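Signal recognition particle receptor beta subunit (Mus musculus, PDB 2FH5) binds GTP as the beta subunit of the signal recognition particle receptor, which helps direct nascent secretory proteins to the endoplasmic reticulum membrane. Local coordinates at residues T57-P62 with D73-S78; K142-L147 with F175-L180. One frame throughout, in Å; residues are numbered along the deposited sequence.

Interaction 1: T57-P62 with D73-S78; sequences TLIDLP and DRFKSS
The ring of Phe75 has Ile59 CG2 over one face and CD of its own neighbour Arg74 over the opposite face, 3.8 Å above the plane and displaced toward the rim. Leu61 comes at the ring obliquely, from the same side as Ile59. The contact belongs to a beta-alpha-beta unit of the P-loop GTPase fold: strand 55-60 gives way to a loop, helix 65-75 follows, and the chain then enters strand 79-87, with strand 9-13 lying between the two strands in the sheet. Phe75 is the helix side chain that meets Ile59 of the strand and Leu61 of the loop after it. It does so through carbon atoms alone, since no hydrogen bond links the two segments. Ile59 reaches in with both branches. CG2 sits over the ring, while CD1, at the end of the longer arm, meets Phe75 CD1 at 3.9 Å. At the opposite rim of the ring, Leu61 uses one methyl, CD2, which lies 3.7 Å from Phe75 CD2 and 4.0 Å from Phe75 CE2. With CG of Phe75 beside its backbone N and anti to its carbonyl carbon (chi1 -67°), the ring is carried off the helix to meet both aliphatic side chains. Leu11 of strand 9-13 also touches Phe75, and Val13 touches Leu61, extending the apolar layer across the sheet. Alternation along the strand sends Asp60 to the other side, where OD2 bonds to OG1 of Thr21, a ligand of the magnesium ion. Asp60, Leu61, Pro62 and Gly63 match the DxxG motif of GTPases, and Pro62 touches the GTP. Past Phe75, Ser78 N gives a 3.0 Å hydrogen bond to Phe75 O.

Interaction 2: K142-L147 with F175-L180; sequences KELNTL and FEFSQL
A buried, mainly apolar contact with one polar clasp at its border, this one holds Leu144 and Asn145 of helix 133-150 against Phe175 and Phe177, in the connection that leads from the helix to strand 184-188, outermost in this chain's sheet. Leu144 sets one methyl, CD1, against both aromatic side chains where they meet, obliquely to each ring, 3.5 Å from Phe177 CZ and 3.6 Å from Phe175 CE2. Its CB adds a second touch, 3.8 Å from Phe175 CD2. The rings also meet each other: Phe175 CE2 stands 4.1 Å above the plane of Phe177, over the centre of that ring. At the border, Phe175 N donates to Asn145 OD1 across 3.1 Å in a nearly straight bond (176° at the hydrogen), but the donor lies well above the carbonyl plane. In Phe175, CG stands anti to the backbone N (chi1 180°), which turns the ring toward Leu144 while the N-H faces Asn145. The same OD1 accepts a bond from Arg148 NH2, one helical turn on, and two donors thus hold the amide. A leucine in place of Asn145 would probably leave the Phe175 N-H and the Arg148 guanidinium without this shared acceptor, freeing the start of the segment to shift. Glu141 of the same helix grips the loop again, its OE2 accepting from Phe177 N. Beyond, Leu102 and Leu106 of helix 91-110 pack on Phe177 and Leu144 respectively, and Phe177 meets Phe186 of strand 184-188 edge-to-face, so the loop is lodged among two helices and strand 184-188.

How the interactions relate
Both contacts are buried and rest on phenylalanine rings met by aliphatic side chains, yet they share no secondary-structure element. Their centres are 24 Å apart and their nearest atoms about 15 Å, so neither touches the other. Interaction 1 joins a strand to the helix that follows it, is purely apolar across its segments, and adjoins the nucleotide site, with the side chain of Leu61 about 8 Å from the bound GTP and from the magnesium ion. The centre of interaction 2 lies about 16 Å from the centre of the chain, that of interaction 1 about 12 Å. Interaction 2 fastens a long connection onto a helix, and adds to its apolar packing one hydrogen bond from a backbone N-H to an asparagine side chain.

Interaction 1: T57-P62 with D73-S78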
# COMPACT_ATOMS: atom_id res chain seq x y z
N THR B 57 13.14 -11.07 -2.89
CA THR B 57 12.75 -10.19 -1.80
C THR B 57 11.76 -9.16 -2.35
O THR B 57 12.15 -8.24 -3.05
CB THR B 57 13.94 -9.43 -1.21
OG1 THR B 57 14.76 -10.33 -0.49
CG2 THR B 57 13.46 -8.33 -0.26
N LEU B 58 10.47 -9.34 -2.08
CA LEU B 58 9.49 -8.37 -2.56
C LEU B 58 9.62 -7.13 -1.70
O LEU B 58 9.73 -7.23 -0.47
CB LEU B 58 8.07 -8.94 -2.44
CG LEU B 58 7.80 -10.34 -2.99
CD1 LEU B 58 6.31 -10.61 -2.96
CD2 LEU B 58 8.31 -10.48 -4.42
N ILE B 59 9.65 -5.96 -2.34
CA ILE B 59 9.73 -4.67 -1.66
C ILE B 59 8.60 -3.78 -2.19
O ILE B 59 8.57 -3.43 -3.38
CB ILE B 59 11.05 -3.96 -1.93
CG1 ILE B 59 12.21 -4.79 -1.38
CG2 ILE B 59 11.04 -2.58 -1.31
CD1 ILE B 59 13.57 -4.11 -1.60
N ASP B 60 7.66 -3.45 -1.31
CA ASP B 60 6.50 -2.63 -1.64
C ASP B 60 6.86 -1.17 -1.40
O ASP B 60 7.12 -0.81 -0.28
CB ASP B 60 5.33 -3.08 -0.73
CG ASP B 60 4.12 -2.11 -0.73
OD1 ASP B 60 3.80 -1.52 -1.78
OD2 ASP B 60 3.46 -1.97 0.34
N LEU B 61 6.87 -0.34 -2.44
CA LEU B 61 7.24 1.09 -2.26
C LEU B 61 6.05 2.05 -2.28
O LEU B 61 5.19 1.97 -3.14
CB LEU B 61 8.26 1.53 -3.32
CG LEU B 61 9.61 0.78 -3.39
CD1 LEU B 61 10.54 1.40 -4.43
CD2 LEU B 61 10.29 0.81 -2.02
N PRO B 62 5.99 2.98 -1.32
CA PRO B 62 4.89 3.94 -1.25
C PRO B 62 4.72 4.71 -2.56
O PRO B 62 5.69 5.14 -3.17
CB PRO B 62 5.32 4.88 -0.12
CG PRO B 62 6.25 4.09 0.69
CD PRO B 62 7.03 3.30 -0.33
N ASP B 73 14.99 5.57 -5.72
CA ASP B 73 16.44 5.82 -5.80
C ASP B 73 17.18 4.94 -4.80
O ASP B 73 18.22 4.36 -5.12
CB ASP B 73 16.81 7.27 -5.46
CG ASP B 73 16.36 8.26 -6.52
OD1 ASP B 73 16.31 7.89 -7.72
OD2 ASP B 73 16.09 9.43 -6.14
N ARG B 74 16.65 4.85 -3.58
CA ARG B 74 17.31 4.07 -2.54
C ARG B 74 17.40 2.57 -2.82
O ARG B 74 18.40 1.95 -2.47
CB ARG B 74 16.62 4.29 -1.19
CG ARG B 74 17.29 3.53 -0.06
CD ARG B 74 16.43 3.40 1.18
NE ARG B 74 16.23 4.67 1.87
CZ ARG B 74 15.66 4.79 3.07
NH1 ARG B 74 15.24 3.70 3.71
NH2 ARG B 74 15.51 5.99 3.61
N PHE B 75 16.39 2.00 -3.47
CA PHE B 75 16.40 0.57 -3.73
C PHE B 75 16.67 0.12 -5.16
O PHE B 75 16.83 -1.08 -5.40
CB PHE B 75 15.06 -0.05 -3.29
CG PHE B 75 14.82 -0.03 -1.81
CD1 PHE B 75 15.55 -0.86 -0.95
CD2 PHE B 75 13.88 0.85 -1.25
CE1 PHE B 75 15.34 -0.82 0.45
CE2 PHE B 75 13.67 0.89 0.13
CZ PHE B 75 14.40 0.06 0.98
N LYS B 76 16.69 1.04 -6.13
CA LYS B 76 16.87 0.62 -7.52
C LYS B 76 18.07 -0.25 -7.85
O LYS B 76 17.93 -1.25 -8.57
CB LYS B 76 16.82 1.83 -8.47
CG LYS B 76 17.87 2.88 -8.23
CD LYS B 76 17.71 4.03 -9.21
CE LYS B 76 18.73 5.12 -8.94
NZ LYS B 76 18.53 6.30 -9.84
N SER B 77 19.25 0.09 -7.33
CA SER B 77 20.44 -0.71 -7.64
C SER B 77 20.36 -2.15 -7.12
O SER B 77 21.14 -3.00 -7.57
CB SER B 77 21.70 -0.02 -7.10
OG SER B 77 21.74 -0.04 -5.69
N SER B 78 19.43 -2.44 -6.21
CA SER B 78 19.24 -3.79 -5.66
C SER B 78 18.16 -4.58 -6.41
O SER B 78 17.90 -5.75 -6.08
CB SER B 78 18.80 -3.72 -4.18
OG SER B 78 19.60 -2.82 -3.42

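Interaction 2: K142-L147 with F175-L180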
# COMPACT_ATOMS: atom_id res chain seq x y z
N LYS B 142 1.42 6.09 -26.60
CA LYS B 142 1.02 7.36 -27.18
C LYS B 142 1.40 8.51 -26.25
O LYS B 142 1.87 9.55 -26.68
CB LYS B 142 -0.48 7.33 -27.46
CG LYS B 142 -1.11 8.69 -27.73
CD LYS B 142 -2.62 8.58 -27.98
CE LYS B 142 -3.25 9.96 -28.20
NZ LYS B 142 -4.73 9.91 -28.45
N GLU B 143 1.22 8.31 -24.95
CA GLU B 143 1.52 9.33 -23.95
C GLU B 143 3.02 9.54 -23.69
O GLU B 143 3.48 10.66 -23.51
CB GLU B 143 0.80 8.98 -22.66
CG GLU B 143 0.75 10.10 -21.65
CD GLU B 143 -0.20 11.20 -22.07
OE1 GLU B 143 -1.36 10.87 -22.46
OE2 GLU B 143 0.21 12.38 -22.01
N LEU B 144 3.79 8.47 -23.63
CA LEU B 144 5.23 8.63 -23.40
C LEU B 144 5.81 9.29 -24.65
O LEU B 144 6.80 10.03 -24.60
CB LEU B 144 5.86 7.26 -23.16
CG LEU B 144 5.41 6.55 -21.88
CD1 LEU B 144 5.79 5.09 -21.92
CD2 LEU B 144 6.04 7.22 -20.69
N ASN B 145 5.16 9.05 -25.79
CA ASN B 145 5.60 9.63 -27.04
C ASN B 145 5.55 11.13 -27.00
O ASN B 145 6.38 11.78 -27.61
CB ASN B 145 4.77 9.13 -28.21
CG ASN B 145 5.29 9.67 -29.52
OD1 ASN B 145 6.46 9.45 -29.88
ND2 ASN B 145 4.45 10.39 -30.23
N THR B 146 4.57 11.70 -26.31
CA THR B 146 4.51 13.16 -26.22
C THR B 146 5.42 13.65 -25.12
O THR B 146 6.06 14.68 -25.26
CB THR B 146 3.09 13.67 -25.93
OG1 THR B 146 2.23 13.35 -27.03
CG2 THR B 146 3.09 15.18 -25.76
N LEU B 147 5.49 12.90 -24.03
CA LEU B 147 6.33 13.28 -22.90
C LEU B 147 7.82 13.43 -23.21
O LEU B 147 8.46 14.32 -22.67
CB LEU B 147 6.18 12.30 -21.73
CG LEU B 147 5.10 12.55 -20.69
CD1 LEU B 147 5.11 11.40 -19.72
CD2 LEU B 147 5.35 13.88 -19.95
N PHE B 175 7.21 6.49 -30.32
CA PHE B 175 7.58 5.63 -29.19
C PHE B 175 6.80 4.34 -29.03
O PHE B 175 5.59 4.31 -29.23
CB PHE B 175 7.46 6.37 -27.85
CG PHE B 175 7.84 5.51 -26.68
CD1 PHE B 175 9.17 5.28 -26.38
CD2 PHE B 175 6.87 4.83 -25.97
CE1 PHE B 175 9.54 4.37 -25.41
CE2 PHE B 175 7.24 3.90 -24.99
CZ PHE B 175 8.57 3.68 -24.72
N GLU B 176 7.51 3.28 -28.64
CA GLU B 176 6.91 1.98 -28.39
C GLU B 176 7.82 1.31 -27.39
O GLU B 176 9.02 1.53 -27.42
CB GLU B 176 6.82 1.13 -29.66
CG GLU B 176 5.59 1.44 -30.50
CD GLU B 176 5.59 0.71 -31.84
OE1 GLU B 176 5.48 -0.53 -31.86
OE2 GLU B 176 5.69 1.41 -32.87
N PHE B 177 7.26 0.52 -26.49
CA PHE B 177 8.06 -0.17 -25.48
C PHE B 177 9.11 -1.12 -26.05
O PHE B 177 10.19 -1.27 -25.47
CB PHE B 177 7.15 -0.91 -24.51
CG PHE B 177 6.39 -0.00 -23.57
CD1 PHE B 177 7.04 0.60 -22.49
CD2 PHE B 177 5.03 0.25 -23.76
CE1 PHE B 177 6.33 1.46 -21.61
CE2 PHE B 177 4.31 1.10 -22.90
CZ PHE B 177 4.96 1.71 -21.82
N SER B 178 8.81 -1.75 -27.19
CA SER B 178 9.77 -2.67 -27.83
C SER B 178 11.10 -2.00 -28.24
O SER B 178 12.12 -2.67 -28.32
CB SER B 178 9.14 -3.32 -29.06
OG SER B 178 8.89 -2.35 -30.06
N GLN B 179 11.09 -0.69 -28.48
CA GLN B 179 12.31 0.02 -28.85
C GLN B 179 13.24 0.19 -27.64
O GLN B 179 14.35 0.72 -27.76
CB GLN B 179 11.97 1.42 -29.39
CG GLN B 179 10.81 1.46 -30.35
CD GLN B 179 10.38 2.87 -30.64
OE1 GLN B 179 10.95 3.83 -30.09
NE2 GLN B 179 9.37 3.03 -31.50
N LEU B 180 12.81 -0.26 -26.48
CA LEU B 180 13.61 -0.07 -25.29
C LEU B 180 14.65 -1.14 -25.03
O LEU B 180 14.40 -2.32 -25.27
CB LEU B 180 12.70 0.02 -24.06
CG LEU B 180 11.80 1.23 -23.83
CD1 LEU B 180 11.15 1.12 -22.47
CD2 LEU B 180 12.63 2.50 -23.92